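Local atomic coordinates of putative neuraminyllactose-binding hemagglutinin homolog (Helicobacter pylori, PDB entry 3BGH), a protein that is a putative outer-membrane lipoprotein adhesin, named for binding neuraminyllactose, whose function remains to be established. Residues L38-I52 and K95-I108. Residues are numbered along the deposited sequence; the frame is centred on the assembly and turned at random.
Sequences LVVLIEPKIEINKVI and KALLVLRMDGNVAI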
ATOM      1  N   LEU A  38      22.905  22.803  -7.110  1.00 71.50           N
ATOM      2  CA  LEU A  38      22.699  21.591  -7.944  1.00 70.59           C
ATOM      3  C   LEU A  38      22.020  20.444  -7.146  1.00 69.89           C
ATOM      4  O   LEU A  38      22.513  20.072  -6.072  1.00 70.04           O
ATOM      5  CB  LEU A  38      24.036  21.084  -8.513  1.00 70.00           C
ATOM      6  CG  LEU A  38      24.068  19.648  -9.070  1.00 70.13           C
ATOM      7  CD1 LEU A  38      23.310  19.500 -10.381  1.00 70.84           C
ATOM      8  CD2 LEU A  38      25.486  19.121  -9.251  1.00 70.49           C
ATOM      9  N   VAL A  39      20.923  19.879  -7.666  1.00 68.75           N
ATOM     10  CA  VAL A  39      20.306  18.676  -7.045  1.00 67.33           C
ATOM     11  C   VAL A  39      20.392  17.441  -7.939  1.00 66.51           C
ATOM     12  O   VAL A  39      20.131  17.515  -9.135  1.00 67.04           O
ATOM     13  CB  VAL A  39      18.826  18.886  -6.590  1.00 67.12           C
ATOM     14  CG1 VAL A  39      18.612  20.261  -5.988  1.00 65.77           C
ATOM     15  CG2 VAL A  39      17.878  18.671  -7.718  1.00 66.68           C
ATOM     16  N   VAL A  40      20.763  16.316  -7.357  1.00 65.30           N
ATOM     17  CA  VAL A  40      20.773  15.054  -8.073  1.00 64.11           C
ATOM     18  C   VAL A  40      19.394  14.388  -7.975  1.00 63.60           C
ATOM     19  O   VAL A  40      18.852  14.216  -6.886  1.00 62.79           O
ATOM     20  CB  VAL A  40      21.834  14.115  -7.500  1.00 64.03           C
ATOM     21  CG1 VAL A  40      21.809  12.783  -8.210  1.00 64.36           C
ATOM     22  CG2 VAL A  40      23.178  14.717  -7.642  1.00 64.54           C
ATOM     23  N   LEU A  41      18.828  14.025  -9.123  1.00 62.86           N
ATOM     24  CA  LEU A  41      17.533  13.368  -9.160  1.00 62.10           C
ATOM     25  C   LEU A  41      17.708  11.957  -9.667  1.00 61.61           C
ATOM     26  O   LEU A  41      18.224  11.765 -10.755  1.00 61.83           O
ATOM     27  CB  LEU A  41      16.597  14.137 -10.075  1.00 62.69           C
ATOM     28  CG  LEU A  41      15.117  13.973  -9.777  1.00 62.50           C
ATOM     29  CD1 LEU A  41      14.829  14.715  -8.493  1.00 62.90           C
ATOM     30  CD2 LEU A  41      14.278  14.512 -10.918  1.00 60.01           C
ATOM     31  N   ILE A  42      17.309  10.977  -8.866  1.00 60.90           N
ATOM     32  CA  ILE A  42      17.406   9.557  -9.224  1.00 60.34           C
ATOM     33  C   ILE A  42      16.058   9.085  -9.776  1.00 60.64           C
ATOM     34  O   ILE A  42      15.027   9.609  -9.373  1.00 60.49           O
ATOM     35  CB  ILE A  42      17.833   8.713  -8.016  1.00 59.92           C
ATOM     36  CG1 ILE A  42      19.215   9.164  -7.573  1.00 61.44           C
ATOM     37  CG2 ILE A  42      17.892   7.240  -8.348  1.00 57.81           C
ATOM     38  CD1 ILE A  42      19.811   8.305  -6.514  1.00 64.41           C
ATOM     39  N   GLU A  43      16.071   8.141 -10.723  1.00 60.62           N
ATOM     40  CA  GLU A  43      14.848   7.692 -11.376  1.00 61.98           C
ATOM     41  C   GLU A  43      13.994   7.012 -10.301  1.00 60.47           C
ATOM     42  O   GLU A  43      14.512   6.153  -9.598  1.00 60.34           O
ATOM     43  CB  GLU A  43      15.163   6.724 -12.539  1.00 61.79           C
ATOM     44  CG  GLU A  43      13.968   6.400 -13.502  1.00 64.95           C
ATOM     45  CD  GLU A  43      14.367   5.534 -14.734  1.00 66.48           C
ATOM     46  OE1 GLU A  43      14.953   4.421 -14.556  1.00 71.58           O
ATOM     47  OE2 GLU A  43      14.055   5.949 -15.885  1.00 72.03           O
ATOM     48  N   PRO A  44      12.705   7.403 -10.167  1.00 59.59           N
ATOM     49  CA  PRO A  44      11.847   6.901  -9.097  1.00 59.26           C
ATOM     50  C   PRO A  44      11.603   5.411  -9.271  1.00 58.26           C
ATOM     51  O   PRO A  44      11.410   4.948 -10.396  1.00 58.90           O
ATOM     52  CB  PRO A  44      10.526   7.659  -9.309  1.00 59.10           C
ATOM     53  CG  PRO A  44      10.863   8.835 -10.093  1.00 59.52           C
ATOM     54  CD  PRO A  44      11.958   8.330 -11.028  1.00 60.23           C
ATOM     55  N   LYS A  45      11.661   4.676  -8.171  1.00 56.91           N
ATOM     56  CA  LYS A  45      11.326   3.253  -8.125  1.00 56.37           C
ATOM     57  C   LYS A  45       9.931   3.053  -7.526  1.00 54.59           C
ATOM     58  O   LYS A  45       9.782   3.138  -6.307  1.00 54.66           O
ATOM     59  CB  LYS A  45      12.345   2.530  -7.248  1.00 57.01           C
ATOM     60  CG  LYS A  45      13.447   1.853  -8.004  1.00 60.69           C
ATOM     61  CD  LYS A  45      14.551   2.813  -8.434  1.00 65.94           C
ATOM     62  CE  LYS A  45      15.580   2.102  -9.365  1.00 68.20           C
ATOM     63  NZ  LYS A  45      16.246   3.094 -10.273  1.00 69.53           N
ATOM     64  N   ILE A  46       8.920   2.839  -8.371  1.00 52.31           N
ATOM     65  CA  ILE A  46       7.543   2.639  -7.918  1.00 50.77           C
ATOM     66  C   ILE A  46       7.041   1.260  -8.345  1.00 50.72           C
ATOM     67  O   ILE A  46       6.764   1.037  -9.510  1.00 50.55           O
ATOM     68  CB  ILE A  46       6.544   3.705  -8.487  1.00 50.72           C
ATOM     69  CG1 ILE A  46       7.110   5.145  -8.493  1.00 50.47           C
ATOM     70  CG2 ILE A  46       5.189   3.631  -7.788  1.00 48.72           C
ATOM     71  CD1 ILE A  46       7.354   5.780  -7.145  1.00 48.43           C
ATOM     72  N   GLU A  47       6.938   0.341  -7.399  1.00 50.69           N
ATOM     73  CA  GLU A  47       6.389  -0.990  -7.630  1.00 51.18           C
ATOM     74  C   GLU A  47       4.872  -0.930  -7.842  1.00 50.72           C
ATOM     75  O   GLU A  47       4.228   0.037  -7.457  1.00 50.31           O
ATOM     76  CB  GLU A  47       6.707  -1.887  -6.437  1.00 51.85           C
ATOM     77  CG  GLU A  47       8.193  -2.065  -6.179  1.00 53.63           C
ATOM     78  CD  GLU A  47       8.472  -3.134  -5.145  1.00 60.74           C
ATOM     79  OE1 GLU A  47       8.013  -4.294  -5.363  1.00 62.20           O
ATOM     80  OE2 GLU A  47       9.145  -2.826  -4.115  1.00 63.88           O
ATOM     81  N   ILE A  48       4.301  -1.951  -8.470  1.00 50.10           N
ATOM     82  CA  ILE A  48       2.876  -1.950  -8.815  1.00 49.77           C
ATOM     83  C   ILE A  48       2.389  -3.345  -8.517  1.00 50.21           C
ATOM     84  O   ILE A  48       3.214  -4.236  -8.393  1.00 49.85           O
ATOM     85  CB  ILE A  48       2.608  -1.626 -10.295  1.00 49.61           C
ATOM     86  CG1 ILE A  48       3.553  -2.430 -11.209  1.00 49.79           C
ATOM     87  CG2 ILE A  48       2.737  -0.124 -10.577  1.00 49.69           C
ATOM     88  CD1 ILE A  48       2.992  -2.671 -12.522  1.00 44.98           C
ATOM     89  N   ASN A  49       1.080  -3.541  -8.358  1.00 50.86           N
ATOM     90  CA  ASN A  49       0.547  -4.894  -8.198  1.00 51.26           C
ATOM     91  C   ASN A  49       0.053  -5.452  -9.550  1.00 52.42           C
ATOM     92  O   ASN A  49       0.107  -4.759 -10.563  1.00 52.10           O
ATOM     93  CB  ASN A  49      -0.553  -4.932  -7.127  1.00 50.77           C
ATOM     94  CG  ASN A  49      -1.871  -4.359  -7.615  1.00 47.92           C
ATOM     95  OD1 ASN A  49      -1.907  -3.318  -8.245  1.00 46.33           O
ATOM     96  ND2 ASN A  49      -2.956  -5.026  -7.297  1.00 42.23           N
ATOM     97  N   LYS A  50      -0.435  -6.694  -9.563  1.00 53.65           N
ATOM     98  CA  LYS A  50      -0.612  -7.471 -10.819  1.00 54.57           C
ATOM     99  C   LYS A  50      -1.656  -6.924 -11.812  1.00 53.44           C
ATOM    100  O   LYS A  50      -1.644  -7.214 -13.008  1.00 53.28           O
ATOM    101  CB  LYS A  50      -0.919  -8.931 -10.470  1.00 54.59           C
ATOM    102  CG  LYS A  50      -2.343  -9.247 -10.039  1.00 57.50           C
ATOM    103  CD  LYS A  50      -2.455 -10.740  -9.748  1.00 57.16           C
ATOM    104  CE  LYS A  50      -3.858 -11.125  -9.242  1.00 63.41           C
ATOM    105  NZ  LYS A  50      -3.955 -12.588  -8.761  1.00 63.79           N
ATOM    106  N   VAL A  51      -2.543  -6.101 -11.289  1.00 52.90           N
ATOM    107  CA  VAL A  51      -3.679  -5.543 -12.005  1.00 50.93           C
ATOM    108  C   VAL A  51      -3.261  -4.401 -12.956  1.00 49.53           C
ATOM    109  O   VAL A  51      -3.958  -4.121 -13.948  1.00 48.94           O
ATOM    110  CB  VAL A  51      -4.701  -5.149 -10.923  1.00 51.42           C
ATOM    111  CG1 VAL A  51      -5.260  -3.753 -11.088  1.00 50.95           C
ATOM    112  CG2 VAL A  51      -5.773  -6.249 -10.793  1.00 52.91           C
ATOM    113  N   ILE A  52      -2.109  -3.791 -12.667  1.00 47.79           N
ATOM    114  CA  ILE A  52      -1.581  -2.608 -13.381  1.00 47.42           C
ATOM    115  C   ILE A  52      -0.524  -2.971 -14.481  1.00 47.97           C
ATOM    116  O   ILE A  52       0.469  -3.600 -14.185  1.00 48.20           O
ATOM    117  CB  ILE A  52      -0.951  -1.575 -12.378  1.00 46.40           C
ATOM    118  CG1 ILE A  52      -1.991  -1.088 -11.374  1.00 47.22           C
ATOM    119  CG2 ILE A  52      -0.329  -0.389 -13.115  1.00 45.58           C
ATOM    120  CD1 ILE A  52      -1.432  -0.279 -10.161  1.00 45.40           C
ATOM    121  N   LYS A  95      29.848  18.403  -5.444  1.00 79.69           N
ATOM    122  CA  LYS A  95      29.233  19.694  -5.756  1.00 79.47           C
ATOM    123  C   LYS A  95      27.732  19.826  -5.394  1.00 77.91           C
ATOM    124  O   LYS A  95      27.255  20.930  -5.119  1.00 78.17           O
ATOM    125  CB  LYS A  95      29.485  20.035  -7.239  1.00 79.52           C
ATOM    126  CG  LYS A  95      29.598  21.530  -7.527  1.00 80.72           C
ATOM    127  CD  LYS A  95      30.232  21.798  -8.907  1.00 81.65           C
ATOM    128  CE  LYS A  95      29.309  21.405 -10.072  1.00 83.85           C
ATOM    129  NZ  LYS A  95      28.036  22.189 -10.021  1.00 85.27           N
ATOM    130  N   ALA A  96      26.997  18.712  -5.388  1.00 76.20           N
ATOM    131  CA  ALA A  96      25.530  18.727  -5.250  1.00 74.11           C
ATOM    132  C   ALA A  96      25.088  19.204  -3.877  1.00 72.55           C
ATOM    133  O   ALA A  96      25.781  18.974  -2.893  1.00 72.93           O
ATOM    134  CB  ALA A  96      24.972  17.355  -5.527  1.00 74.19           C
ATOM    135  N   LEU A  97      23.955  19.890  -3.816  1.00 70.32           N
ATOM    136  CA  LEU A  97      23.335  20.207  -2.543  1.00 68.60           C
ATOM    137  C   LEU A  97      22.669  18.970  -1.929  1.00 68.31           C
ATOM    138  O   LEU A  97      22.790  18.722  -0.745  1.00 67.96           O
ATOM    139  CB  LEU A  97      22.276  21.293  -2.719  1.00 68.67           C
ATOM    140  CG  LEU A  97      21.451  21.564  -1.452  1.00 68.39           C
ATOM    141  CD1 LEU A  97      22.318  22.255  -0.406  1.00 66.44           C
ATOM    142  CD2 LEU A  97      20.154  22.344  -1.740  1.00 67.16           C
ATOM    143  N   LEU A  98      22.011  18.180  -2.772  1.00 67.51           N
ATOM    144  CA  LEU A  98      20.974  17.275  -2.349  1.00 66.98           C
ATOM    145  C   LEU A  98      20.881  16.172  -3.385  1.00 66.14           C
ATOM    146  O   LEU A  98      21.127  16.406  -4.573  1.00 65.73           O
ATOM    147  CB  LEU A  98      19.671  18.082  -2.313  1.00 66.41           C
ATOM    148  CG  LEU A  98      18.306  17.573  -1.908  1.00 67.76           C
ATOM    149  CD1 LEU A  98      18.372  16.558  -0.787  1.00 71.00           C
ATOM    150  CD2 LEU A  98      17.475  18.761  -1.457  1.00 67.83           C
ATOM    151  N   VAL A  99      20.569  14.964  -2.921  1.00 65.30           N
ATOM    152  CA  VAL A  99      20.148  13.878  -3.799  1.00 64.07           C
ATOM    153  C   VAL A  99      18.723  13.532  -3.414  1.00 63.20           C
ATOM    154  O   VAL A  99      18.465  13.225  -2.269  1.00 63.88           O
ATOM    155  CB  VAL A  99      20.985  12.633  -3.612  1.00 64.18           C
ATOM    156  CG1 VAL A  99      20.598  11.586  -4.658  1.00 64.56           C
ATOM    157  CG2 VAL A  99      22.445  12.961  -3.716  1.00 64.06           C
ATOM    158  N   LEU A 100      17.809  13.615  -4.368  1.00 62.00           N
ATOM    159  CA  LEU A 100      16.438  13.240  -4.182  1.00 60.53           C
ATOM    160  C   LEU A 100      16.227  11.873  -4.810  1.00 60.63           C
ATOM    161  O   LEU A 100      16.751  11.568  -5.878  1.00 59.48           O
ATOM    162  CB  LEU A 100      15.525  14.266  -4.818  1.00 60.81           C
ATOM    163  CG  LEU A 100      15.421  15.664  -4.208  1.00 60.16           C
ATOM    164  CD1 LEU A 100      14.458  16.463  -5.054  1.00 60.16           C
ATOM    165  CD2 LEU A 100      14.903  15.590  -2.781  1.00 60.67           C
ATOM    166  N   ARG A 101      15.433  11.059  -4.128  1.00 60.92           N
ATOM    167  CA  ARG A 101      15.415   9.616  -4.326  1.00 61.98           C
ATOM    168  C   ARG A 101      14.058   9.049  -3.819  1.00 61.58           C
ATOM    169  O   ARG A 101      13.825   8.947  -2.613  1.00 61.88           O
ATOM    170  CB  ARG A 101      16.644   9.020  -3.595  1.00 62.46           C
ATOM    171  CG  ARG A 101      16.583   7.579  -3.288  1.00 64.92           C
ATOM    172  CD  ARG A 101      17.971   6.988  -3.169  1.00 70.41           C
ATOM    173  NE  ARG A 101      17.966   5.637  -3.739  1.00 73.53           N
ATOM    174  CZ  ARG A 101      18.906   4.716  -3.533  1.00 76.26           C
ATOM    175  NH1 ARG A 101      19.944   4.970  -2.741  1.00 76.93           N
ATOM    176  NH2 ARG A 101      18.802   3.527  -4.119  1.00 77.54           N
ATOM    177  N   MET A 102      13.182   8.727  -4.766  1.00 60.83           N
ATOM    178  CA  MET A 102      11.802   8.366  -4.530  1.00 61.50           C
ATOM    179  C   MET A 102      11.561   6.847  -4.666  1.00 60.21           C
ATOM    180  O   MET A 102      11.857   6.256  -5.707  1.00 59.86           O
ATOM    181  CB  MET A 102      10.887   9.124  -5.505  1.00 61.00           C
ATOM    182  CG  MET A 102       9.447   9.258  -5.012  1.00 63.36           C
ATOM    183  SD  MET A 102       8.322   9.967  -6.257  1.00 65.98           S
ATOM    184  CE  MET A 102       9.419  11.279  -6.924  1.00 63.76           C
ATOM    185  N   ASP A 103      11.023   6.237  -3.609  1.00 58.60           N
ATOM    186  CA  ASP A 103      10.645   4.844  -3.621  1.00 57.79           C
ATOM    187  C   ASP A 103       9.231   4.634  -3.069  1.00 55.92           C
ATOM    188  O   ASP A 103       8.750   5.409  -2.238  1.00 55.71           O
ATOM    189  CB  ASP A 103      11.666   4.009  -2.843  1.00 58.97           C
ATOM    190  CG  ASP A 103      13.112   4.230  -3.338  1.00 62.96           C
ATOM    191  OD1 ASP A 103      13.646   3.349  -4.052  1.00 66.66           O
ATOM    192  OD2 ASP A 103      13.720   5.284  -3.012  1.00 65.73           O
ATOM    193  N   GLY A 104       8.575   3.567  -3.517  1.00 53.82           N
ATOM    194  CA  GLY A 104       7.228   3.246  -3.073  1.00 51.27           C
ATOM    195  C   GLY A 104       6.474   2.240  -3.917  1.00 49.85           C
ATOM    196  O   GLY A 104       7.071   1.412  -4.613  1.00 48.61           O
ATOM    197  N   ASN A 105       5.149   2.293  -3.828  1.00 48.93           N
ATOM    198  CA  ASN A 105       4.304   1.371  -4.562  1.00 48.21           C
ATOM    199  C   ASN A 105       2.925   1.876  -4.630  1.00 47.74           C
ATOM    200  O   ASN A 105       2.484   2.673  -3.779  1.00 48.12           O
ATOM    201  CB  ASN A 105       4.269  -0.040  -3.894  1.00 49.09           C
ATOM    202  CG  ASN A 105       3.339  -0.086  -2.706  1.00 48.62           C
ATOM    203  OD1 ASN A 105       3.702   0.358  -1.604  1.00 48.72           O
ATOM    204  ND2 ASN A 105       2.121  -0.578  -2.922  1.00 43.18           N
ATOM    205  N   VAL A 106       2.227   1.402  -5.646  1.00 47.83           N
ATOM    206  CA  VAL A 106       0.809   1.651  -5.783  1.00 48.88           C
ATOM    207  C   VAL A 106       0.150   0.362  -6.234  1.00 49.34           C
ATOM    208  O   VAL A 106       0.668  -0.346  -7.094  1.00 50.37           O
ATOM    209  CB  VAL A 106       0.475   2.880  -6.690  1.00 48.78           C
ATOM    210  CG1 VAL A 106       0.973   2.687  -8.083  1.00 49.97           C
ATOM    211  CG2 VAL A 106      -1.035   3.128  -6.725  1.00 49.71           C
ATOM    212  N   ALA A 107      -0.964   0.022  -5.604  1.00 49.89           N
ATOM    213  CA  ALA A 107      -1.677  -1.189  -5.923  1.00 49.67           C
ATOM    214  C   ALA A 107      -3.132  -0.845  -6.084  1.00 50.54           C
ATOM    215  O   ALA A 107      -3.634   0.072  -5.444  1.00 50.17           O
ATOM    216  CB  ALA A 107      -1.480  -2.208  -4.836  1.00 49.08           C
ATOM    217  N   ILE A 108      -3.799  -1.562  -6.974  1.00 51.87           N
ATOM    218  CA  ILE A 108      -5.223  -1.394  -7.151  1.00 53.09           C
ATOM    219  C   ILE A 108      -5.972  -2.694  -6.741  1.00 54.19           C
ATOM    220  O   ILE A 108      -5.628  -3.810  -7.144  1.00 53.88           O
ATOM    221  CB  ILE A 108      -5.533  -0.852  -8.563  1.00 53.27           C
ATOM    222  CG1 ILE A 108      -5.073   0.604  -8.597  1.00 53.63           C
ATOM    223  CG2 ILE A 108      -7.030  -0.930  -8.886  1.00 51.22           C
ATOM    224  CD1 ILE A 108      -4.946   1.216  -9.911  1.00 53.45           C
TER
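V40 and V99 mark a parallel pairing of strands 38-48 and 98-114, next to each other within the mixed sheet. V40 N donates to L98 O, and L100 N to V40 O at 2.8 Å, with an N-H...O angle of 166°. I42 N continues the ladder to L100 O. The register then slips by one residue around E43 and P44. Pairing resumes where K45 N meets M102 O at 2.9 Å, and E47 bonds on to G104 and V106. Strand 38-48, helix 54-73 and strand 78-82 form a beta-alpha-beta unit. The chain then passes through helix 90-95 to strand 98-114, on the other side of 38-48. Helix 54-73 packs on V39, L41 and M102. On that face L41 CD1 lies 3.8 Å from L100 CB. On the other face V40 and V99 run side by side, CG1 to CG1 at 3.9 Å. At N49 the backbone bond to V106 O is weak, and the side chain carries the pairing on. CG of N49 sits between the backbone N and the carbonyl carbon (chi1 76°), which brings the amide to I108. N49 OD1 accepts I108 N at 2.9 Å, from above the carbonyl plane, and N49 ND2 donates to I108 O at 2.9 Å. E47 OE1 accepts K50 N of the second subunit, and N105 OD1 bonds S129 OG of that subunit.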